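Local coordinates for putative hexulose 6 phosphate synthase (Salmonella typhimurium, PDB 3F4W), which is a putative synthase of the orotidine 5'-phosphate decarboxylase / HUMPS family, built as a closed parallel beta/alpha (TIM) barrel, at residues M16-M19 with D20-D24; I162-A165 with G166-S170; V184-G187 with S188-H192. All coordinates share one frame; numbering follows the deposited sequence.

Interaction 1 of 3, residues M16-M19 with D20-D24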
ATOM      1  N   MET A  16     -14.492  -7.641  15.448  1.00 24.34           N
ATOM      2  CA  MET A  16     -14.486  -8.587  16.559  1.00 26.88           C
ATOM      3  C   MET A  16     -15.862  -9.213  16.748  1.00 29.35           C
ATOM      4  O   MET A  16     -15.981 -10.407  17.035  1.00 33.29           O
ATOM      5  CB  MET A  16     -14.032  -7.898  17.847  1.00 27.94           C
ATOM      6  CG  MET A  16     -12.619  -7.351  17.774  1.00 28.17           C
ATOM      7  SD  MET A  16     -11.378  -8.646  17.615  1.00 32.18           S
ATOM      8  CE  MET A  16     -11.041  -9.016  19.332  1.00 31.02           C
ATOM      9  N   VAL A  17     -16.901  -8.403  16.579  1.00 22.74           N
ATOM     10  CA  VAL A  17     -18.269  -8.889  16.672  1.00 27.22           C
ATOM     11  C   VAL A  17     -18.636  -9.746  15.464  1.00 24.79           C
ATOM     12  O   VAL A  17     -19.248 -10.806  15.608  1.00 26.54           O
ATOM     13  CB  VAL A  17     -19.266  -7.727  16.778  1.00 27.17           C
ATOM     14  CG1 VAL A  17     -20.673  -8.211  16.476  1.00 23.50           C
ATOM     15  CG2 VAL A  17     -19.185  -7.089  18.157  1.00 26.52           C
ATOM     16  N   PHE A  18     -18.255  -9.286  14.275  1.00 19.51           N
ATOM     17  CA  PHE A  18     -18.611  -9.975  13.037  1.00 19.83           C
ATOM     18  C   PHE A  18     -17.973 -11.355  12.920  1.00 17.32           C
ATOM     19  O   PHE A  18     -18.611 -12.298  12.455  1.00 19.24           O
ATOM     20  CB  PHE A  18     -18.245  -9.125  11.815  1.00 19.02           C
ATOM     21  CG  PHE A  18     -18.649  -9.747  10.502  1.00 16.61           C
ATOM     22  CD1 PHE A  18     -19.936  -9.591  10.013  1.00 15.68           C
ATOM     23  CD2 PHE A  18     -17.743 -10.485   9.762  1.00 16.02           C
ATOM     24  CE1 PHE A  18     -20.312 -10.161   8.807  1.00 20.42           C
ATOM     25  CE2 PHE A  18     -18.108 -11.061   8.556  1.00 16.27           C
ATOM     26  CZ  PHE A  18     -19.395 -10.902   8.078  1.00 17.11           C
ATOM     27  N   MET A  19     -16.714 -11.473  13.332  1.00 19.39           N
ATOM     28  CA  MET A  19     -15.994 -12.737  13.206  1.00 20.72           C
ATOM     29  C   MET A  19     -16.668 -13.882  13.963  1.00 23.25           C
ATOM     30  O   MET A  19     -16.617 -15.032  13.529  1.00 21.68           O
ATOM     31  CB  MET A  19     -14.535 -12.590  13.645  1.00 18.99           C
ATOM     32  CG  MET A  19     -13.629 -11.957  12.591  1.00 21.42           C
ATOM     33  SD  MET A  19     -13.793 -12.686  10.945  1.00 24.25           S
ATOM     34  CE  MET A  19     -13.514 -14.426  11.274  1.00 20.82           C
ATOM     35  N   ASP A  20     -17.297 -13.568  15.089  1.00 24.28           N
ATOM     36  CA  ASP A  20     -17.985 -14.590  15.875  1.00 26.66           C
ATOM     37  C   ASP A  20     -19.093 -15.270  15.073  1.00 29.86           C
ATOM     38  O   ASP A  20     -19.503 -16.387  15.386  1.00 32.78           O
ATOM     39  CB  ASP A  20     -18.553 -13.995  17.164  1.00 31.41           C
ATOM     40  CG  ASP A  20     -17.486 -13.754  18.209  1.00 34.75           C
ATOM     41  OD1 ASP A  20     -17.698 -12.901  19.099  1.00 33.70           O
ATOM     42  OD2 ASP A  20     -16.430 -14.418  18.137  1.00 36.39           O
ATOM     43  N   LYS A  21     -19.566 -14.596  14.031  1.00 22.24           N
ATOM     44  CA  LYS A  21     -20.652 -15.120  13.214  1.00 20.90           C
ATOM     45  C   LYS A  21     -20.188 -16.162  12.199  1.00 20.30           C
ATOM     46  O   LYS A  21     -20.972 -17.004  11.772  1.00 20.27           O
ATOM     47  CB  LYS A  21     -21.355 -13.985  12.466  1.00 22.45           C
ATOM     48  CG  LYS A  21     -22.117 -13.000  13.331  1.00 22.72           C
ATOM     49  CD  LYS A  21     -22.889 -12.039  12.434  1.00 28.59           C
ATOM     50  CE  LYS A  21     -23.928 -11.242  13.200  1.00 31.57           C
ATOM     51  NZ  LYS A  21     -23.317 -10.109  13.933  1.00 33.36           N
ATOM     52  N   VAL A  22     -18.918 -16.099  11.803  1.00 17.74           N
ATOM     53  CA  VAL A  22     -18.452 -16.867  10.651  1.00 18.20           C
ATOM     54  C   VAL A  22     -17.156 -17.650  10.876  1.00 20.41           C
ATOM     55  O   VAL A  22     -16.796 -18.503  10.064  1.00 18.19           O
ATOM     56  CB  VAL A  22     -18.246 -15.948   9.431  1.00 18.75           C
ATOM     57  CG1 VAL A  22     -19.569 -15.349   8.987  1.00 19.64           C
ATOM     58  CG2 VAL A  22     -17.246 -14.845   9.759  1.00 17.42           C
ATOM     59  N   VAL A  23     -16.465 -17.370  11.975  1.00 17.34           N
ATOM     60  CA  VAL A  23     -15.099 -17.861  12.149  1.00 18.79           C
ATOM     61  C   VAL A  23     -14.924 -19.374  11.979  1.00 20.10           C
ATOM     62  O   VAL A  23     -13.875 -19.826  11.516  1.00 19.93           O
ATOM     63  CB  VAL A  23     -14.491 -17.411  13.493  1.00 20.16           C
ATOM     64  CG1 VAL A  23     -15.176 -18.117  14.655  1.00 23.31           C
ATOM     65  CG2 VAL A  23     -12.989 -17.681  13.502  1.00 19.40           C
ATOM     66  N   ASP A  24     -15.939 -20.155  12.343  1.00 18.83           N
ATOM     67  CA  ASP A  24     -15.833 -21.615  12.277  1.00 19.66           C
ATOM     68  C   ASP A  24     -15.750 -22.155  10.846  1.00 21.16           C
ATOM     69  O   ASP A  24     -15.290 -23.277  10.627  1.00 22.95           O
ATOM     70  CB  ASP A  24     -16.997 -22.282  13.023  1.00 20.91           C
ATOM     71  CG  ASP A  24     -16.855 -22.186  14.538  1.00 23.92           C
ATOM     72  OD1 ASP A  24     -15.759 -21.834  15.016  1.00 22.79           O
ATOM     73  OD2 ASP A  24     -17.841 -22.467  15.249  1.00 28.24           O
TER
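Met19 O is gripped by two backbone N-H groups in the last part of helix 12-22. Val23 N lies 2.8 Å from Met19 O, nearly in line with the C=O bond. Val22 N donates to the same Met19 O from 3.1 Å, well above the carbonyl plane. Lys21 N reaches Phe18 O at 2.9 Å. Two of these three bonds span three residues, and a 3-10 segment begins at Val23. This helix is the first crossover of the TIM barrel, in the beta-alpha-beta unit that joins strand 2-7 to strand 28-31. The Met19 side chain is bent at chi2 and chi3 (-49° and -54°), which turns its methyl back under the next turn. There Met19 CE meets Val23 CB at 3.8 Å, the two side chains crossing at about a right angle. Met19 CE also approaches Val22 CG2 at 4.0 Å. Phe18 CE2 comes within 4.1 Å of Val22 CG2, which meets the ring obliquely. Met19 and Val22 also pack on Leu5 of strand 2-7. Val17 and Lys21 run side by side, with CG1 of Val17 4.1 Å from NZ of Lys21. Asp20 turns to helix 42-50 and its end: OD1 forms a salt bridge with Lys50, and OD2 is hydrogen-bonded to Tyr51.

Interaction 2 of 3, residues I162-A165 with G166-S170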
ATOM      1  N   ILE A 162      -1.420 -20.875  -5.061  1.00 17.70           N
ATOM      2  CA  ILE A 162      -2.208 -19.844  -5.737  1.00 16.38           C
ATOM      3  C   ILE A 162      -3.470 -19.458  -4.976  1.00 18.07           C
ATOM      4  O   ILE A 162      -4.232 -20.319  -4.541  1.00 17.69           O
ATOM      5  CB  ILE A 162      -2.625 -20.284  -7.156  1.00 18.26           C
ATOM      6  CG1 ILE A 162      -1.398 -20.667  -7.989  1.00 18.62           C
ATOM      7  CG2 ILE A 162      -3.428 -19.185  -7.845  1.00 16.17           C
ATOM      8  CD1 ILE A 162      -0.424 -19.528  -8.221  1.00 22.60           C
ATOM      9  N   ALA A 163      -3.686 -18.152  -4.833  1.00 17.77           N
ATOM     10  CA  ALA A 163      -4.916 -17.624  -4.256  1.00 15.71           C
ATOM     11  C   ALA A 163      -5.663 -16.808  -5.304  1.00 12.73           C
ATOM     12  O   ALA A 163      -5.075 -16.359  -6.287  1.00 14.09           O
ATOM     13  CB  ALA A 163      -4.612 -16.770  -3.026  1.00 16.16           C
ATOM     14  N   VAL A 164      -6.965 -16.629  -5.105  1.00 12.15           N
ATOM     15  CA  VAL A 164      -7.753 -15.816  -6.024  1.00 15.00           C
ATOM     16  C   VAL A 164      -8.794 -14.964  -5.294  1.00 14.63           C
ATOM     17  O   VAL A 164      -9.497 -15.440  -4.400  1.00 14.79           O
ATOM     18  CB  VAL A 164      -8.415 -16.670  -7.136  1.00 15.88           C
ATOM     19  CG1 VAL A 164      -9.333 -17.723  -6.539  1.00 14.88           C
ATOM     20  CG2 VAL A 164      -9.168 -15.779  -8.114  1.00 15.16           C
ATOM     21  N   ALA A 165      -8.868 -13.692  -5.683  1.00 11.99           N
ATOM     22  CA  ALA A 165      -9.792 -12.746  -5.084  1.00 12.56           C
ATOM     23  C   ALA A 165     -10.380 -11.842  -6.158  1.00 15.46           C
ATOM     24  O   ALA A 165      -9.703 -11.495  -7.129  1.00 15.62           O
ATOM     25  CB  ALA A 165      -9.076 -11.905  -4.033  1.00 12.62           C
ATOM     26  N   GLY A 166     -11.637 -11.458  -5.980  1.00 11.90           N
ATOM     27  CA  GLY A 166     -12.262 -10.506  -6.878  1.00 13.34           C
ATOM     28  C   GLY A 166     -13.772 -10.600  -6.892  1.00 14.96           C
ATOM     29  O   GLY A 166     -14.368 -10.954  -7.906  1.00 15.96           O
ATOM     30  N   GLY A 167     -14.393 -10.294  -5.759  1.00 21.72           N
ATOM     31  CA  GLY A 167     -15.841 -10.264  -5.665  1.00 23.56           C
ATOM     32  C   GLY A 167     -16.494 -11.629  -5.751  1.00 25.83           C
ATOM     33  O   GLY A 167     -17.658 -11.742  -6.130  1.00 24.65           O
ATOM     34  N   ILE A 168     -15.748 -12.671  -5.402  1.00 17.27           N
ATOM     35  CA  ILE A 168     -16.279 -14.029  -5.423  1.00 17.94           C
ATOM     36  C   ILE A 168     -17.379 -14.202  -4.376  1.00 20.14           C
ATOM     37  O   ILE A 168     -17.271 -13.694  -3.257  1.00 16.68           O
ATOM     38  CB  ILE A 168     -15.157 -15.065  -5.211  1.00 16.69           C
ATOM     39  CG1 ILE A 168     -14.157 -14.987  -6.373  1.00 18.79           C
ATOM     40  CG2 ILE A 168     -15.730 -16.478  -5.098  1.00 19.27           C
ATOM     41  CD1 ILE A 168     -12.845 -15.704  -6.121  1.00 13.40           C
ATOM     42  N   SER A 169     -18.445 -14.903  -4.753  1.00 19.64           N
ATOM     43  CA  SER A 169     -19.575 -15.140  -3.858  1.00 21.48           C
ATOM     44  C   SER A 169     -20.054 -16.584  -3.964  1.00 20.22           C
ATOM     45  O   SER A 169     -19.500 -17.373  -4.727  1.00 20.30           O
ATOM     46  CB  SER A 169     -20.730 -14.191  -4.190  1.00 22.02           C
ATOM     47  OG  SER A 169     -21.376 -14.581  -5.390  1.00 22.66           O
ATOM     48  N   SER A 170     -21.091 -16.927  -3.208  1.00 20.89           N
ATOM     49  CA  SER A 170     -21.646 -18.275  -3.271  1.00 22.47           C
ATOM     50  C   SER A 170     -22.172 -18.569  -4.671  1.00 25.21           C
ATOM     51  O   SER A 170     -22.233 -19.725  -5.090  1.00 24.63           O
ATOM     52  CB  SER A 170     -22.770 -18.446  -2.250  1.00 24.14           C
ATOM     53  OG  SER A 170     -23.848 -17.577  -2.546  1.00 25.62           O
TER
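After Ala165 the chain turns sharply through two glycines, Gly166 with phi 157° and Gly167 with phi 70°. Both are values that a glycine readily adopts. The positive phi of Gly167 completes the turn and leaves the Ile168 side chain directed at the strand end. CB of Ile168 points toward the strand. The side chain then reaches out through CG1, which stands anti to the carbonyl carbon (chi1 -63°), and continues extended to CD1. This methyl does the touching. Ile168 CD1 rests 4.1 Å from Val164 CG1. CG2 of Val164 is nearly as close, at 4.2 Å from CD1 of Ile168, so the methyl sits against both branches of the valine. The two side chains cross at about a right angle. Ile168 CD1 also lies 3.8 Å from Val164 O, a plain van der Waals approach. The contact between the segments is therefore apolar. Gly167 N gives a hydrogen bond to a malonate ion, probably from the crystallisation liquor. The turn probably lines a pocket at the C-terminal end of the barrel strands, where TIM barrels commonly place their active sites. Strand 161-165 lies between strands 130-134 and 183-186. Val164 packs on Leu150 of helix 147-156, and Ile168 packs on Val186 of strand 183-186. Beyond the turn, Ser170 is hydrogen-bonded to Glu199 of helix 196-209.

Interaction 3 of 3, residues V184-G187 with S188-H192. With MLI (malonate ion), chain C.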
ATOM      1  N   VAL A 184      -9.207 -19.515  -1.799  1.00 13.58           N
ATOM      2  CA  VAL A 184     -10.250 -18.668  -2.350  1.00 14.42           C
ATOM      3  C   VAL A 184     -10.521 -17.540  -1.359  1.00 16.76           C
ATOM      4  O   VAL A 184     -10.800 -17.785  -0.183  1.00 15.03           O
ATOM      5  CB  VAL A 184     -11.535 -19.466  -2.621  1.00 15.81           C
ATOM      6  CG1 VAL A 184     -12.657 -18.535  -3.040  1.00 16.87           C
ATOM      7  CG2 VAL A 184     -11.280 -20.520  -3.691  1.00 18.53           C
ATOM      8  N   ILE A 185     -10.409 -16.302  -1.834  1.00 12.06           N
ATOM      9  CA  ILE A 185     -10.581 -15.122  -0.993  1.00 12.83           C
ATOM     10  C   ILE A 185     -11.954 -14.495  -1.225  1.00 13.73           C
ATOM     11  O   ILE A 185     -12.349 -14.247  -2.364  1.00 16.05           O
ATOM     12  CB  ILE A 185      -9.477 -14.069  -1.274  1.00 11.92           C
ATOM     13  CG1 ILE A 185      -8.089 -14.658  -1.002  1.00 12.16           C
ATOM     14  CG2 ILE A 185      -9.702 -12.822  -0.438  1.00 12.72           C
ATOM     15  CD1 ILE A 185      -6.952 -13.938  -1.714  1.00 13.38           C
ATOM     16  N   VAL A 186     -12.681 -14.250  -0.141  1.00 14.68           N
ATOM     17  CA  VAL A 186     -14.006 -13.651  -0.221  1.00 15.46           C
ATOM     18  C   VAL A 186     -14.106 -12.530   0.800  1.00 17.04           C
ATOM     19  O   VAL A 186     -13.595 -12.646   1.915  1.00 19.21           O
ATOM     20  CB  VAL A 186     -15.119 -14.693   0.034  1.00 17.04           C
ATOM     21  CG1 VAL A 186     -16.476 -14.014   0.152  1.00 14.44           C
ATOM     22  CG2 VAL A 186     -15.140 -15.726  -1.081  1.00 16.14           C
ATOM     23  N   GLY A 187     -14.750 -11.437   0.413  1.00 13.76           N
ATOM     24  CA  GLY A 187     -14.914 -10.309   1.306  1.00 15.99           C
ATOM     25  C   GLY A 187     -16.358  -9.860   1.342  1.00 18.17           C
ATOM     26  O   GLY A 187     -17.144 -10.335   2.162  1.00 15.79           O
ATOM     27  N   SER A 188     -16.703  -8.966   0.421  1.00 19.10           N
ATOM     28  CA  SER A 188     -18.015  -8.325   0.381  1.00 20.34           C
ATOM     29  C   SER A 188     -19.197  -9.294   0.391  1.00 17.80           C
ATOM     30  O   SER A 188     -20.211  -9.035   1.038  1.00 20.17           O
ATOM     31  CB  SER A 188     -18.111  -7.402  -0.838  1.00 21.26           C
ATOM     32  OG  SER A 188     -19.371  -6.757  -0.890  1.00 30.43           O
ATOM     33  N   ALA A 189     -19.079 -10.400  -0.335  1.00 17.97           N
ATOM     34  CA  ALA A 189     -20.168 -11.372  -0.410  1.00 21.58           C
ATOM     35  C   ALA A 189     -20.600 -11.808   0.984  1.00 16.89           C
ATOM     36  O   ALA A 189     -21.779 -12.071   1.230  1.00 19.26           O
ATOM     37  CB  ALA A 189     -19.759 -12.576  -1.247  1.00 18.30           C
ATOM     38  N   ILE A 190     -19.638 -11.873   1.899  1.00 16.76           N
ATOM     39  CA  ILE A 190     -19.906 -12.290   3.272  1.00 15.65           C
ATOM     40  C   ILE A 190     -20.143 -11.117   4.225  1.00 17.07           C
ATOM     41  O   ILE A 190     -21.087 -11.131   5.017  1.00 18.85           O
ATOM     42  CB  ILE A 190     -18.763 -13.181   3.818  1.00 17.65           C
ATOM     43  CG1 ILE A 190     -18.757 -14.536   3.097  1.00 13.11           C
ATOM     44  CG2 ILE A 190     -18.900 -13.366   5.321  1.00 15.78           C
ATOM     45  CD1 ILE A 190     -17.510 -15.365   3.336  1.00 16.50           C
ATOM     46  N   THR A 191     -19.292 -10.097   4.153  1.00 18.77           N
ATOM     47  CA  THR A 191     -19.390  -8.986   5.098  1.00 18.11           C
ATOM     48  C   THR A 191     -20.658  -8.151   4.903  1.00 19.03           C
ATOM     49  O   THR A 191     -21.177  -7.572   5.855  1.00 21.04           O
ATOM     50  CB  THR A 191     -18.141  -8.081   5.066  1.00 19.40           C
ATOM     51  OG1 THR A 191     -17.935  -7.591   3.738  1.00 18.32           O
ATOM     52  CG2 THR A 191     -16.912  -8.860   5.512  1.00 17.84           C
ATOM     53  N   HIS A 192     -21.163  -8.108   3.675  1.00 19.61           N
ATOM     54  CA  HIS A 192     -22.383  -7.360   3.386  1.00 21.33           C
ATOM     55  C   HIS A 192     -23.595  -8.276   3.250  1.00 25.32           C
ATOM     56  O   HIS A 192     -24.660  -7.847   2.805  1.00 26.48           O
ATOM     57  CB  HIS A 192     -22.225  -6.531   2.110  1.00 24.37           C
ATOM     58  CG  HIS A 192     -21.266  -5.389   2.243  1.00 21.63           C
ATOM     59  ND1 HIS A 192     -21.405  -4.409   3.202  1.00 27.65           N
ATOM     60  CD2 HIS A 192     -20.164  -5.062   1.528  1.00 22.45           C
ATOM     61  CE1 HIS A 192     -20.423  -3.534   3.080  1.00 26.59           C
ATOM     62  NE2 HIS A 192     -19.655  -3.907   2.071  1.00 24.52           N
TER
HETATM   63  C1  MLI C 300     -12.333  -9.369  -1.805  1.00 25.36           C
HETATM   64  C2  MLI C 300     -11.713  -8.771  -3.038  1.00 28.17           C
HETATM   65  C3  MLI C 300     -13.826  -9.198  -1.930  1.00 28.36           C
HETATM   66  O6  MLI C 300     -10.911  -7.856  -2.952  1.00 29.13           O
HETATM   67  O7  MLI C 300     -12.214  -9.033  -4.117  1.00 28.88           O
HETATM   68  O8  MLI C 300     -14.493 -10.133  -2.358  1.00 21.05           O
HETATM   69  O9  MLI C 300     -14.379  -8.271  -1.356  1.00 24.36           O
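A probable anion site lies where the last barrel strand, 183-186, passes into the short helix 188-191, at the C-terminal end of the TIM barrel. TIM barrels of this family commonly bind phosphate groups in this region. Here a malonate ion, probably from the crystallisation liquor, occupies the site. Ser188 N donates to malonate O9 over 3.0 Å, and the bond is nearly straight at 167°. Gly187 N gives a weak bond of 3.1 Å to malonate O8, bent to 131°. The two successive N-H groups thus hold the two oxygens of one carboxylate. Gly187 is the N-cap of the helix and, having no side chain, lets the ion lie close to the backbone. Its carbonyl starts the helix. Gly187 O accepts from Thr191 N at 2.9 Å. Ile190 N reaches the same Gly187 O, also at 2.9 Å. Apolar contacts join strand and helix. Val186 CG1, set anti to the backbone N (chi1 172°), touches Ile190 CD1 at 3.6 Å. The valine and isoleucine side chains cross at about a right angle. Val186 CG1 also meets Ala189 CB at 3.8 Å. The malonate is also hydrogen-bonded to Gln140, His134 and Gly167. The anion sits at the N-terminal end of helix 188-191, so the helix dipole probably adds to its hold. With backbone N-H groups as donors from these two segments, this part of the site suits a negatively charged group without an arginine or lysine of its own.

Interactions 2 and 3 are neighbours, with centres 8 Å apart on adjacent strands of the barrel. Their segments join directly, with a probable hydrogen bond of 2.9 Å between Val164 O and Ile185 N. Both supply backbone N-H groups to the same malonate. Interaction 2 is buried and apolar; interaction 3 is partly buried and adds helix capping. Interaction 1 lies further out, its centre about 18 Å from the centre of the chain, and combines helix backbone bonds with apolar packing and an outer charged side. It still meets interaction 3, where Phe18 CZ packs 3.5 Å from Ile190 O. Interactions 1 and 2 do not touch, their nearest atoms being about 12 Å apart.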